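Local coordinates for protein glyoxalase III (glutathione-independent) (Candida albicans, PDB 4LRU) that converts methylglyoxal to D-lactate in a single glutathione-independent step, detoxifying the methylglyoxal that the yeast cell itself produces, at residues A[25-30]-A[53-58]; A[46-51]-A[84-89]. All blocks are in the same frame, centred on the assembly; numbering follows the deposited sequence.

Contact 1 of 2, residues A[25-30]-A[53-58]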
loop_
_atom_site.group_PDB
_atom_site.type_symbol
_atom_site.label_atom_id
_atom_site.label_comp_id
_atom_site.label_asym_id
_atom_site.label_seq_id
_atom_site.Cartn_x
_atom_site.Cartn_y
_atom_site.Cartn_z
ATOM N N THR A 25 -0.333 -14.915 5.131
ATOM C CA THR A 25 -0.221 -13.607 4.522
ATOM C C THR A 25 0.379 -12.602 5.494
ATOM O O THR A 25 0.680 -12.931 6.657
ATOM C CB THR A 25 -1.567 -13.101 3.953
ATOM O OG1 THR A 25 -1.328 -11.989 3.073
ATOM C CG2 THR A 25 -2.513 -12.661 5.051
ATOM N N GLY A 26 0.547 -11.387 4.994
ATOM C CA GLY A 26 1.269 -10.318 5.663
ATOM C C GLY A 26 1.716 -9.338 4.610
ATOM O O GLY A 26 1.011 -9.132 3.625
ATOM N N VAL A 27 2.877 -8.730 4.815
ATOM C CA VAL A 27 3.406 -7.702 3.912
ATOM C C VAL A 27 4.060 -8.381 2.708
ATOM O O VAL A 27 4.901 -9.253 2.868
ATOM C CB VAL A 27 4.441 -6.842 4.646
ATOM C CG1 VAL A 27 5.080 -5.815 3.703
ATOM C CG2 VAL A 27 3.799 -6.168 5.852
ATOM N N PHE A 28 3.656 -7.976 1.506
ATOM C CA PHE A 28 4.263 -8.507 0.287
ATOM C C PHE A 28 5.561 -7.773 0.037
ATOM O O PHE A 28 5.542 -6.589 -0.259
ATOM C CB PHE A 28 3.330 -8.326 -0.905
ATOM C CG PHE A 28 3.595 -9.298 -2.010
ATOM C CD1 PHE A 28 4.616 -9.079 -2.916
ATOM C CD2 PHE A 28 2.850 -10.471 -2.123
ATOM C CE1 PHE A 28 4.895 -10.006 -3.903
ATOM C CE2 PHE A 28 3.119 -11.396 -3.113
ATOM C CZ PHE A 28 4.138 -11.160 -4.009
ATOM N N VAL A 29 6.686 -8.459 0.203
ATOM C CA VAL A 29 7.985 -7.795 0.383
ATOM C C VAL A 29 8.206 -6.649 -0.600
ATOM O O VAL A 29 8.466 -5.534 -0.187
ATOM C CB VAL A 29 9.151 -8.777 0.293
ATOM C CG1 VAL A 29 10.482 -8.041 0.354
ATOM C CG2 VAL A 29 9.079 -9.788 1.432
ATOM N N VAL A 30 8.155 -6.923 -1.899
ATOM C CA VAL A 30 8.557 -5.884 -2.847
ATOM C C VAL A 30 7.598 -4.700 -2.918
ATOM O O VAL A 30 7.972 -3.646 -3.402
ATOM C CB VAL A 30 8.825 -6.411 -4.272
ATOM C CG1 VAL A 30 10.082 -7.275 -4.289
ATOM C CG2 VAL A 30 7.625 -7.162 -4.815
ATOM N N GLY A 53 2.553 -1.322 15.021
ATOM C CA GLY A 53 4.002 -1.401 15.111
ATOM C C GLY A 53 4.604 -2.772 14.864
ATOM O O GLY A 53 5.821 -2.963 15.020
ATOM N N THR A 54 3.762 -3.757 14.545
ATOM C CA THR A 54 4.220 -5.108 14.264
ATOM C C THR A 54 3.804 -5.490 12.851
ATOM O O THR A 54 2.907 -4.884 12.272
ATOM C CB THR A 54 3.644 -6.132 15.266
ATOM O OG1 THR A 54 2.214 -6.202 15.113
ATOM C CG2 THR A 54 4.008 -5.763 16.693
ATOM N N PHE A 55 4.480 -6.486 12.292
ATOM C CA PHE A 55 4.160 -7.004 10.970
ATOM C C PHE A 55 4.859 -8.345 10.776
ATOM O O PHE A 55 5.763 -8.724 11.538
ATOM C CB PHE A 55 4.603 -6.026 9.873
ATOM C CG PHE A 55 6.068 -6.086 9.587
ATOM C CD1 PHE A 55 6.956 -5.392 10.382
ATOM C CD2 PHE A 55 6.554 -6.849 8.541
ATOM C CE1 PHE A 55 8.323 -5.477 10.157
ATOM C CE2 PHE A 55 7.915 -6.917 8.294
ATOM C CZ PHE A 55 8.798 -6.236 9.110
ATOM N N GLY A 56 4.433 -9.067 9.743
ATOM C CA GLY A 56 5.188 -10.205 9.231
ATOM C C GLY A 56 5.072 -10.279 7.724
ATOM O O GLY A 56 4.221 -9.619 7.129
ATOM N N TRP A 57 5.980 -11.024 7.101
ATOM C CA TRP A 57 5.990 -11.113 5.648
ATOM C C TRP A 57 4.929 -12.082 5.162
ATOM O O TRP A 57 4.680 -13.111 5.786
ATOM C CB TRP A 57 7.359 -11.578 5.133
ATOM C CG TRP A 57 8.503 -10.715 5.526
ATOM C CD1 TRP A 57 9.586 -11.088 6.253
ATOM C CD2 TRP A 57 8.695 -9.334 5.201
ATOM N NE1 TRP A 57 10.443 -10.024 6.417
ATOM C CE2 TRP A 57 9.913 -8.932 5.786
ATOM C CE3 TRP A 57 7.942 -8.389 4.499
ATOM C CZ2 TRP A 57 10.411 -7.634 5.661
ATOM C CZ3 TRP A 57 8.439 -7.101 4.377
ATOM C CH2 TRP A 57 9.665 -6.739 4.953
ATOM N N ASP A 58 4.349 -11.774 4.011
ATOM C CA ASP A 58 3.535 -12.746 3.291
ATOM C C ASP A 58 4.455 -13.861 2.777
ATOM O O ASP A 58 5.431 -13.585 2.093
ATOM C CB ASP A 58 2.784 -12.070 2.146
ATOM C CG ASP A 58 1.875 -13.029 1.396
ATOM O OD1 ASP A 58 2.400 -14.008 0.837
ATOM O OD2 ASP A 58 0.642 -12.767 1.327
#

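Contact 2 of 2, residues A[46-51]-A[84-89]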
loop_
_atom_site.group_PDB
_atom_site.type_symbol
_atom_site.label_atom_id
_atom_site.label_comp_id
_atom_site.label_asym_id
_atom_site.label_seq_id
_atom_site.Cartn_x
_atom_site.Cartn_y
_atom_site.Cartn_z
ATOM N N ILE A 46 11.830 8.237 4.481
ATOM C CA ILE A 46 10.748 7.279 4.521
ATOM C C ILE A 46 10.594 6.702 5.930
ATOM O O ILE A 46 11.545 6.161 6.499
ATOM C CB ILE A 46 10.946 6.105 3.536
ATOM C CG1 ILE A 46 11.156 6.603 2.100
ATOM C CG2 ILE A 46 9.732 5.204 3.558
ATOM C CD1 ILE A 46 12.601 6.627 1.664
ATOM N N GLN A 47 9.386 6.842 6.470
ATOM C CA GLN A 47 9.011 6.242 7.750
ATOM C C GLN A 47 8.063 5.071 7.503
ATOM O O GLN A 47 6.944 5.245 6.997
ATOM C CB GLN A 47 8.309 7.272 8.643
ATOM C CG GLN A 47 7.789 6.699 9.960
ATOM C CD GLN A 47 8.916 6.294 10.901
ATOM O OE1 GLN A 47 9.662 7.135 11.407
ATOM N NE2 GLN A 47 9.047 4.993 11.134
ATOM N N LEU A 48 8.496 3.869 7.857
ATOM C CA LEU A 48 7.614 2.720 7.809
ATOM C C LEU A 48 6.717 2.729 9.056
ATOM O O LEU A 48 7.170 3.062 10.164
ATOM C CB LEU A 48 8.416 1.419 7.749
ATOM C CG LEU A 48 8.978 1.037 6.374
ATOM C CD1 LEU A 48 9.904 2.123 5.869
ATOM C CD2 LEU A 48 9.698 -0.309 6.422
ATOM N N ALA A 49 5.462 2.335 8.884
ATOM C CA ALA A 49 4.523 2.239 10.007
ATOM C C ALA A 49 3.512 1.141 9.742
ATOM O O ALA A 49 3.116 0.907 8.591
ATOM C CB ALA A 49 3.798 3.553 10.216
ATOM N N SER A 50 3.058 0.497 10.814
ATOM C CA SER A 50 1.829 -0.280 10.761
ATOM C C SER A 50 0.913 0.156 11.898
ATOM O O SER A 50 1.309 0.915 12.787
ATOM C CB SER A 50 2.117 -1.777 10.869
ATOM O OG SER A 50 2.486 -2.133 12.189
ATOM N N GLU A 51 -0.318 -0.340 11.898
ATOM C CA GLU A 51 -1.281 0.126 12.888
ATOM C C GLU A 51 -0.922 -0.318 14.319
ATOM O O GLU A 51 -1.319 0.319 15.307
ATOM C CB GLU A 51 -2.691 -0.326 12.493
ATOM C CG GLU A 51 -3.813 0.386 13.246
ATOM C CD GLU A 51 -3.956 1.870 12.920
ATOM O OE1 GLU A 51 -3.285 2.364 11.985
ATOM O OE2 GLU A 51 -4.721 2.557 13.623
ATOM N N VAL A 84 17.424 -1.062 7.977
ATOM C CA VAL A 84 17.469 -0.039 9.010
ATOM C C VAL A 84 16.070 0.547 9.206
ATOM O O VAL A 84 15.608 0.742 10.340
ATOM C CB VAL A 84 18.468 1.070 8.646
ATOM C CG1 VAL A 84 18.361 2.239 9.621
ATOM C CG2 VAL A 84 19.886 0.514 8.650
ATOM N N ALA A 85 15.391 0.820 8.095
ATOM C CA ALA A 85 14.040 1.353 8.146
ATOM C C ALA A 85 13.040 0.389 8.791
ATOM O O ALA A 85 12.159 0.813 9.546
ATOM C CB ALA A 85 13.581 1.763 6.756
ATOM N N LEU A 86 13.170 -0.907 8.509
ATOM C CA LEU A 86 12.328 -1.896 9.178
ATOM C C LEU A 86 12.545 -1.879 10.682
ATOM O O LEU A 86 11.584 -1.925 11.446
ATOM C CB LEU A 86 12.577 -3.310 8.643
ATOM C CG LEU A 86 12.004 -3.622 7.269
ATOM C CD1 LEU A 86 12.558 -4.957 6.806
ATOM C CD2 LEU A 86 10.481 -3.626 7.286
ATOM N N LYS A 87 13.803 -1.801 11.113
ATOM C CA LYS A 87 14.105 -1.659 12.531
ATOM C C LYS A 87 13.477 -0.401 13.136
ATOM O O LYS A 87 13.131 -0.380 14.315
ATOM C CB LYS A 87 15.616 -1.650 12.749
ATOM C CG LYS A 87 16.036 -1.665 14.208
ATOM C CD LYS A 87 17.549 -1.728 14.349
ATOM C CE LYS A 87 17.992 -1.415 15.771
ATOM N NZ LYS A 87 17.115 -2.048 16.798
ATOM N N ASN A 88 13.327 0.639 12.321
ATOM C CA ASN A 88 12.788 1.921 12.769
ATOM C C ASN A 88 11.274 2.024 12.569
ATOM O O ASN A 88 10.696 3.089 12.781
ATOM C CB ASN A 88 13.472 3.048 11.989
ATOM C CG ASN A 88 13.325 4.408 12.650
ATOM O OD1 ASN A 88 13.503 4.554 13.864
ATOM N ND2 ASN A 88 13.013 5.423 11.843
ATOM N N LEU A 89 10.641 0.939 12.128
ATOM C CA LEU A 89 9.197 0.918 11.924
ATOM C C LEU A 89 8.449 1.288 13.206
ATOM O O LEU A 89 8.776 0.815 14.284
ATOM C CB LEU A 89 8.752 -0.468 11.454
ATOM C CG LEU A 89 7.274 -0.588 11.064
ATOM C CD1 LEU A 89 7.075 -1.559 9.917
ATOM C CD2 LEU A 89 6.438 -1.001 12.267
HETATM O O HOH W 1 12.944 5.205 8.783
HETATM O O HOH W 2 10.953 3.264 9.234
#

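Contact 1 of 2, residues A[25-30]-A[53-58]
Trp-57 presents one face of its indole to Val-29, whose CG2 sits 3.5 Å above the ring plane, offset toward the rim and nearest to CE3. The opposite face carries CE2 of Phe-55, also toward the rim, while CE2 of Trp-57 in turn lies in the plane of the Phe-55 ring, at its edge. A third neighbour, the carbonyl oxygen of Val-27, meets the indole in plane, 3.6 Å from CE3. Val-27 also brings CG1, anti to its backbone N (chi1 176°), to 3.7 Å from CZ3 of Trp-57; its other branch, CG2, reaches CD2 of Phe-55. Beyond these segments the indole meets Phe-75 and helix 81-87.

The two backbones are joined by a single beta bridge between Val-27 and Trp-57. Val-27 N donates to Gly-56 O at 2.8 Å, almost straight (172° at the hydrogen) and in the carbonyl plane, and Asp-58 N donates to Val-27 O, from above that carbonyl plane. Gly-26 passes close by, its CA lying 3.4 Å from Gly-56 O in a CA-H...O contact.

At the far end Thr-25 OG1, anti to the backbone N, donates to Asp-58 OD2 at 2.7 Å, meeting the carboxylate on its anti side and 29° out of its plane. Tyr-19 OH shares OD2, and OD1 is bonded to His-60 N, which together fix the rotation of the group.

The bridge ties the lead-in to helix 29-42 to the loop after strand 45-50, in the alpha/beta fold of the DJ-1/PfpI family. The side chain of Phe-28 lies about 6 Å from that of Cys-139, an inferred active-site residue.

Contact 2 of 2, residues A[46-51]-A[84-89]
Leu-48 CD2 packs against Leu-86 CD2 at 3.5 Å, and its other methyl, CD1, rests on Ala-85 CB, so that both branches of this strand residue spread over one flank of the helix. Behind the fork, Leu-48 CB is met by Leu-89 CD1 at 3.9 Å. Leu-89 CG, anti to its backbone N (chi1 -174°), lies 3.8 Å from Leu-48 O; CD2 of the same side chain comes to 4.0 Å from Ser-50 N. Leu-89 CA also makes a CA-H...O contact with Leu-48 O.

The polar shell lies around Gln-47. Its chain bends at chi2, and NE2 donates twice: to Asn-88 O at 3.0 Å, from above that carbonyl plane, and to Leu-48 O, nearly straight (171°). Both acceptors lie close to the plane of the Gln-47 amide, so the two bonds hold that group flat between strand and helix end. Lys-90 NZ also bonds Asn-88 O.

Two waters complete the seam. One links Ile-46 O to Asn-88 ND2; the other accepts from Leu-48 N and donates to Ala-85 O at 2.7 Å.

Farther out, Leu-48 shares a backbone bond with Lys-90, while Gln-47 and Ala-49 pair with strand 6-10. Helix 81-87 thus packs on strand 45-50 and leads through the turn at Asn-88 and Leu-89 into edge strand 90-91, parallel to 45-50: a beta-alpha-beta crossover at the margin of the DJ-1-like sheet.

How the contacts relate
Contacts 1 and 2 have centres about 12 Å apart, and their segments alternate along the chain: helix 29-42 leads from 25-30 into strand 45-50, whose end runs on into 53-58. They also touch directly. Leu-86 bridges them with two branches, CD1 at 3.6 Å from Trp-57 CZ2 and CD2 at 3.6 Å from Phe-55 CZ, while Leu-89 CD1 comes to 3.9 Å from Phe-55 CD1. One apolar layer is therefore continuous from helix 81-87 to the 53-58 loop. Contact 1 lies near the inferred active site, with the Thr-25 side chain about 7 Å from that of His-140. Contact 2 lies away from it.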